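Local structure of putative archaeal ammonia monooxygenase subunit B (4O65) at residues A28-R33 and R56-I61; Q45-G50 and R90-S95. The protein binds copper(II) as the cupredoxin domain of the B subunit of a putative archaeal ammonia monooxygenase, a membrane enzyme that probably oxidises ammonia. All coordinates share one frame; numbering follows the deposited sequence.

From the N terminus the chain reaches helix 27-35, then helix 40-47, and next enters strand 59-68 of the four-stranded antiparallel sheet. Contact 1 closes the loop between the first helix and the turn leading into that strand, a span that holds the second helix. Contact 2 closes a longer loop, from segment 45-50 through strands 59-68 and 74-81 to strand 91-97, one of the sheet's two edge strands. Their segments alternate along the chain, so the two loops cross. Their centres lie about 9 Å apart, and Arg56 of contact 1 reaches back to Gly50 of contact 2 through a weak hydrogen bond. Together they tie the two consecutive helices to one sheet of the cupredoxin domain.

Contact 1 (A28-R33 and R56-I61)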
loop_
_atom_site.group_PDB
_atom_site.type_symbol
_atom_site.label_atom_id
_atom_site.label_comp_id
_atom_site.label_asym_id
_atom_site.label_seq_id
_atom_site.Cartn_x
_atom_site.Cartn_y
_atom_site.Cartn_z
ATOM N N ALA A 28 -7.235 13.423 2.867
ATOM C CA ALA A 28 -7.755 14.760 3.203
ATOM C C ALA A 28 -9.166 15.031 2.646
ATOM O O ALA A 28 -10.020 15.649 3.350
ATOM C CB ALA A 28 -6.751 15.859 2.787
ATOM N N GLU A 29 -9.399 14.637 1.379
ATOM C CA GLU A 29 -10.730 14.879 0.770
ATOM C C GLU A 29 -11.799 14.084 1.560
ATOM O O GLU A 29 -12.896 14.603 1.822
ATOM C CB GLU A 29 -10.778 14.450 -0.695
ATOM C CG GLU A 29 -12.051 14.889 -1.436
ATOM C CD GLU A 29 -12.200 16.405 -1.550
ATOM O OE1 GLU A 29 -13.353 16.825 -1.648
ATOM O OE2 GLU A 29 -11.197 17.174 -1.544
ATOM N N PHE A 30 -11.440 12.874 1.967
ATOM C CA PHE A 30 -12.360 12.063 2.780
ATOM C C PHE A 30 -12.614 12.697 4.156
ATOM O O PHE A 30 -13.774 12.794 4.587
ATOM C CB PHE A 30 -11.853 10.631 2.982
ATOM C CG PHE A 30 -12.746 9.846 3.898
ATOM C CD1 PHE A 30 -14.004 9.395 3.461
ATOM C CD2 PHE A 30 -12.328 9.569 5.219
ATOM C CE1 PHE A 30 -14.841 8.660 4.315
ATOM C CE2 PHE A 30 -13.171 8.828 6.075
ATOM C CZ PHE A 30 -14.413 8.367 5.605
ATOM N N ALA A 31 -11.558 13.191 4.786
ATOM C CA ALA A 31 -11.704 13.903 6.089
ATOM C C ALA A 31 -12.594 15.127 5.955
ATOM O O ALA A 31 -13.478 15.389 6.802
ATOM C CB ALA A 31 -10.342 14.299 6.629
ATOM N N LYS A 32 -12.351 15.902 4.908
ATOM C CA LYS A 32 -13.145 17.121 4.669
ATOM C C LYS A 32 -14.638 16.753 4.534
ATOM O O LYS A 32 -15.517 17.437 5.103
ATOM C CB LYS A 32 -12.607 17.843 3.402
ATOM C CG LYS A 32 -13.468 19.008 2.907
ATOM C CD LYS A 32 -12.805 19.717 1.734
ATOM C CE LYS A 32 -13.536 21.036 1.463
ATOM N NZ LYS A 32 -13.086 21.615 0.159
ATOM N N ARG A 33 -14.934 15.735 3.740
ATOM C CA ARG A 33 -16.336 15.371 3.390
ATOM C C ARG A 33 -17.030 14.827 4.642
ATOM O O ARG A 33 -18.218 15.069 4.891
ATOM C CB ARG A 33 -16.363 14.291 2.265
ATOM C CG ARG A 33 -15.966 14.930 0.918
ATOM C CD ARG A 33 -16.050 13.980 -0.280
ATOM N NE ARG A 33 -15.497 14.629 -1.475
ATOM C CZ ARG A 33 -15.498 14.125 -2.719
ATOM N NH1 ARG A 33 -16.058 12.961 -2.983
ATOM N NH2 ARG A 33 -14.931 14.813 -3.716
ATOM N N ARG A 56 -14.322 4.276 4.083
ATOM C CA ARG A 56 -13.282 5.274 3.721
ATOM C C ARG A 56 -13.047 5.246 2.233
ATOM O O ARG A 56 -12.515 4.244 1.699
ATOM C CB ARG A 56 -11.964 4.809 4.383
ATOM C CG ARG A 56 -11.873 5.159 5.838
ATOM C CD ARG A 56 -10.540 4.686 6.388
ATOM N NE ARG A 56 -9.405 5.424 5.777
ATOM C CZ ARG A 56 -8.182 5.367 6.245
ATOM N NH1 ARG A 56 -7.921 4.547 7.281
ATOM N NH2 ARG A 56 -7.200 6.111 5.696
ATOM N N GLN A 57 -13.282 6.370 1.562
ATOM C CA GLN A 57 -13.164 6.410 0.104
ATOM C C GLN A 57 -11.716 6.668 -0.324
ATOM O O GLN A 57 -11.466 6.756 -1.512
ATOM C CB GLN A 57 -14.025 7.542 -0.507
ATOM C CG GLN A 57 -15.442 7.064 -0.792
ATOM C CD GLN A 57 -16.185 6.953 0.495
ATOM O OE1 GLN A 57 -16.290 7.918 1.226
ATOM N NE2 GLN A 57 -16.762 5.751 0.763
ATOM N N ASP A 58 -10.787 6.703 0.625
ATOM C CA ASP A 58 -9.371 6.858 0.303
ATOM C C ASP A 58 -8.574 5.539 0.350
ATOM O O ASP A 58 -7.333 5.555 0.144
ATOM C CB ASP A 58 -8.694 7.865 1.292
ATOM C CG ASP A 58 -8.711 7.380 2.706
ATOM O OD1 ASP A 58 -9.786 6.845 3.156
ATOM O OD2 ASP A 58 -7.686 7.579 3.397
ATOM N N VAL A 59 -9.265 4.427 0.613
ATOM C CA VAL A 59 -8.559 3.181 0.907
ATOM C C VAL A 59 -8.568 2.232 -0.288
ATOM O O VAL A 59 -9.604 1.993 -0.912
ATOM C CB VAL A 59 -9.135 2.502 2.162
ATOM C CG1 VAL A 59 -8.604 1.077 2.332
ATOM C CG2 VAL A 59 -8.828 3.365 3.379
ATOM N N LEU A 60 -7.391 1.693 -0.552
ATOM C CA LEU A 60 -7.152 0.634 -1.572
ATOM C C LEU A 60 -6.720 -0.627 -0.895
ATOM O O LEU A 60 -5.767 -0.600 -0.074
ATOM C CB LEU A 60 -5.979 1.110 -2.502
ATOM C CG LEU A 60 -5.566 0.040 -3.557
ATOM C CD1 LEU A 60 -6.702 -0.195 -4.577
ATOM C CD2 LEU A 60 -4.326 0.632 -4.264
ATOM N N ILE A 61 -7.341 -1.753 -1.285
ATOM C CA ILE A 61 -6.856 -3.075 -0.936
ATOM C C ILE A 61 -6.290 -3.767 -2.186
ATOM O O ILE A 61 -6.948 -3.815 -3.240
ATOM C CB ILE A 61 -8.022 -3.944 -0.373
ATOM C CG1 ILE A 61 -8.576 -3.317 0.946
ATOM C CG2 ILE A 61 -7.511 -5.377 -0.099
ATOM C CD1 ILE A 61 -9.811 -4.085 1.482
#
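The phenyl ring of Phe30 lies against the turn at Arg56 and Gln57, and this one ring carries nearly the whole contact. Its CG is anti to the backbone N (chi1 176°), which sends the ring off helix 27-35 toward the turn. Arg56 lays its backbone over one face: CA sits 4.0 Å from the ring centroid, 21° off the normal, a CH-pi contact displaced toward the rim. The arginine side chain crosses the phenylalanine at about a right angle, with CG 3.9 Å from Phe30 CE2. Gln57 approaches differently, placing OE1 at the ring edge, 3.5 Å from Phe30 CE1, where the weakly positive ring hydrogens suit a carbonyl oxygen; a bend at chi2 (74°) folds its amide back to this edge.

The type I turn from Arg56 to Val59 leads into strand 59-68 of the cupredoxin domain, so the aromatic residue docks the helix onto the entrance to a sheet strand. A flat, apolar side chain suits this buried place, where Ile25 and, from helix 40-47, Val46 also touch the ring.

Arg56 is buried, and its charge is answered within the turn. It grips Asp58 side-on: NE donates to the syn lone pair of OD1 at 3.0 Å, and NH2 reaches OD2 at 2.8 Å, both bonds nearly straight. Both acceptor oxygens lie close to the guanidinium plane, a two-pronged salt bridge that restrains the group's rotation, while Val59 CG2 packs over one face. Ser118 OG hydrogen-bonds to Asp58 OD2 as well, fixing the carboxylate from strand 110-119. On the helix itself, Arg33 directs NE and NH2 to the single oxygen OE1 of Glu29, with NE at 3.1 Å, one helical turn back.

Contact 2 (Q45-G50 and R90-S95); sequences QVDAMG and RWEFIS
Gly50 and Ile94 bring the two backbones nearest, their CA atoms 6.7 Å apart. A type I turn runs from Asp47 to Gly50, closed by the bond from Gly50 N to Asp47 O at 2.9 Å. At Gly50 the chain leaves helical geometry with positive phi (63°), a conformation that glycine adopts more easily than residues bearing a CB. Facing it is strand 91-97, whose Ile94 and Ser95 together oppose Cys116 in a classic beta bulge.

Ile94 directs its CB toward the turn. CG2, anti to the backbone N, comes within 4.0 Å of Gly50 C, so a methyl branch rests against bare main chain. A branched aliphatic residue fits here because its CD1 arm also packs on Val59 of strand 59-68, two strands over in the sheet.

The second meeting is between acids. Asp47 and Glu92 cross at about a right angle, their carboxylate planes turned 68° apart, with Asp47 OD1 4.0 Å from Glu92 OE1. Glu92 gets there on an extended chain, CG anti to the backbone N (chi1 -179°). Such a pair would be expected to repel, but Lys27 NZ makes a salt bridge to each of these two oxygens, and its positive charge probably offsets the repulsion. Lys27 thus bridges the two acids, beside the direct packing of Ile94 on Gly50.

In the fold, this is the docking of the turn that follows a helix on a bulged edge strand of an antiparallel sheet, within the beta-sheet framework of a cupredoxin domain and away from the copper site at His126 and His128.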
loop_
_atom_site.group_PDB
_atom_site.type_symbol
_atom_site.label_atom_id
_atom_site.label_comp_id
_atom_site.label_asym_id
_atom_site.label_seq_id
_atom_site.Cartn_x
_atom_site.Cartn_y
_atom_site.Cartn_z
ATOM N N GLN A 45 -8.439 10.796 13.183
ATOM C CA GLN A 45 -9.741 10.182 13.340
ATOM C C GLN A 45 -10.019 9.262 12.124
ATOM O O GLN A 45 -10.681 8.233 12.281
ATOM C CB GLN A 45 -10.842 11.216 13.405
ATOM C CG GLN A 45 -10.701 12.130 14.624
ATOM C CD GLN A 45 -11.815 13.148 14.656
ATOM O OE1 GLN A 45 -11.667 14.250 14.157
ATOM N NE2 GLN A 45 -12.961 12.743 15.173
ATOM N N VAL A 46 -9.573 9.684 10.955
ATOM C CA VAL A 46 -9.767 8.820 9.751
ATOM C C VAL A 46 -8.891 7.559 9.969
ATOM O O VAL A 46 -9.329 6.375 9.755
ATOM C CB VAL A 46 -9.335 9.540 8.459
ATOM C CG1 VAL A 46 -9.333 8.545 7.279
ATOM C CG2 VAL A 46 -10.283 10.714 8.167
ATOM N N ASP A 47 -7.654 7.784 10.398
ATOM C CA ASP A 47 -6.741 6.619 10.631
ATOM C C ASP A 47 -7.331 5.604 11.589
ATOM O O ASP A 47 -7.123 4.361 11.414
ATOM C CB ASP A 47 -5.368 7.040 11.220
ATOM C CG ASP A 47 -4.543 7.862 10.288
ATOM O OD1 ASP A 47 -4.746 7.851 9.069
ATOM O OD2 ASP A 47 -3.651 8.562 10.810
ATOM N N ALA A 48 -8.064 6.082 12.586
ATOM C CA ALA A 48 -8.718 5.234 13.564
ATOM C C ALA A 48 -9.743 4.262 12.950
ATOM O O ALA A 48 -10.050 3.207 13.533
ATOM C CB ALA A 48 -9.344 6.096 14.689
ATOM N N MET A 49 -10.254 4.579 11.755
ATOM C CA MET A 49 -11.175 3.670 11.074
ATOM C C MET A 49 -10.462 2.408 10.568
ATOM O O MET A 49 -11.131 1.399 10.248
ATOM C CB MET A 49 -11.872 4.390 9.917
ATOM C CG MET A 49 -12.675 5.582 10.450
ATOM S SD MET A 49 -13.368 6.425 9.029
ATOM C CE MET A 49 -14.203 7.862 9.758
ATOM N N GLY A 50 -9.142 2.482 10.404
ATOM C CA GLY A 50 -8.373 1.315 9.839
ATOM C C GLY A 50 -8.740 0.938 8.425
ATOM O O GLY A 50 -9.140 1.805 7.638
ATOM N N ARG A 90 3.026 9.569 -1.661
ATOM C CA ARG A 90 1.713 9.827 -2.246
ATOM C C ARG A 90 0.682 8.834 -1.733
ATOM O O ARG A 90 -0.517 9.076 -1.918
ATOM C CB ARG A 90 1.770 9.863 -3.767
ATOM C CG ARG A 90 2.374 11.254 -4.097
ATOM C CD ARG A 90 3.065 11.436 -5.417
ATOM N NE ARG A 90 2.108 11.673 -6.481
ATOM C CZ ARG A 90 1.548 12.842 -6.786
ATOM N NH1 ARG A 90 1.839 13.939 -6.092
ATOM N NH2 ARG A 90 0.685 12.895 -7.805
ATOM N N TRP A 91 1.181 7.734 -1.139
ATOM C CA TRP A 91 0.356 6.637 -0.544
ATOM C C TRP A 91 0.905 6.324 0.809
ATOM O O TRP A 91 2.096 6.571 1.054
ATOM C CB TRP A 91 0.468 5.369 -1.401
ATOM C CG TRP A 91 -0.198 5.537 -2.747
ATOM C CD1 TRP A 91 0.323 6.164 -3.871
ATOM C CD2 TRP A 91 -1.550 5.167 -3.100
ATOM N NE1 TRP A 91 -0.580 6.185 -4.902
ATOM C CE2 TRP A 91 -1.737 5.578 -4.513
ATOM C CE3 TRP A 91 -2.595 4.540 -2.430
ATOM C CZ2 TRP A 91 -2.922 5.367 -5.197
ATOM C CZ3 TRP A 91 -3.781 4.305 -3.139
ATOM C CH2 TRP A 91 -3.948 4.707 -4.491
ATOM N N GLU A 92 0.081 5.794 1.706
ATOM C CA GLU A 92 0.508 5.438 3.049
ATOM C C GLU A 92 0.032 4.018 3.345
ATOM O O GLU A 92 -1.144 3.721 3.101
ATOM C CB GLU A 92 -0.212 6.410 3.992
ATOM C CG GLU A 92 0.091 6.243 5.451
ATOM C CD GLU A 92 -0.449 7.442 6.171
ATOM O OE1 GLU A 92 -1.643 7.438 6.516
ATOM O OE2 GLU A 92 0.308 8.428 6.264
ATOM N N PHE A 93 0.872 3.159 3.940
ATOM C CA PHE A 93 0.372 1.872 4.422
ATOM C C PHE A 93 -0.563 2.013 5.616
ATOM O O PHE A 93 -0.366 2.851 6.519
ATOM C CB PHE A 93 1.469 0.808 4.681
ATOM C CG PHE A 93 1.803 0.002 3.446
ATOM C CD1 PHE A 93 1.035 -1.119 3.103
ATOM C CD2 PHE A 93 2.811 0.425 2.566
ATOM C CE1 PHE A 93 1.306 -1.850 1.956
ATOM C CE2 PHE A 93 3.086 -0.305 1.411
ATOM C CZ PHE A 93 2.329 -1.436 1.103
ATOM N N ILE A 94 -1.617 1.217 5.574
ATOM C CA ILE A 94 -2.504 1.054 6.693
ATOM C C ILE A 94 -2.167 -0.298 7.335
ATOM O O ILE A 94 -2.081 -0.389 8.568
ATOM C CB ILE A 94 -3.992 1.091 6.282
ATOM C CG1 ILE A 94 -4.361 2.502 5.803
ATOM C CG2 ILE A 94 -4.897 0.569 7.437
ATOM C CD1 ILE A 94 -5.677 2.554 5.031
ATOM N N SER A 95 -2.022 -1.349 6.512
ATOM C CA SER A 95 -1.747 -2.648 7.021
ATOM C C SER A 95 -1.183 -3.553 5.921
ATOM O O SER A 95 -1.284 -3.278 4.719
ATOM C CB SER A 95 -2.994 -3.290 7.667
ATOM O OG SER A 95 -4.004 -3.574 6.696
#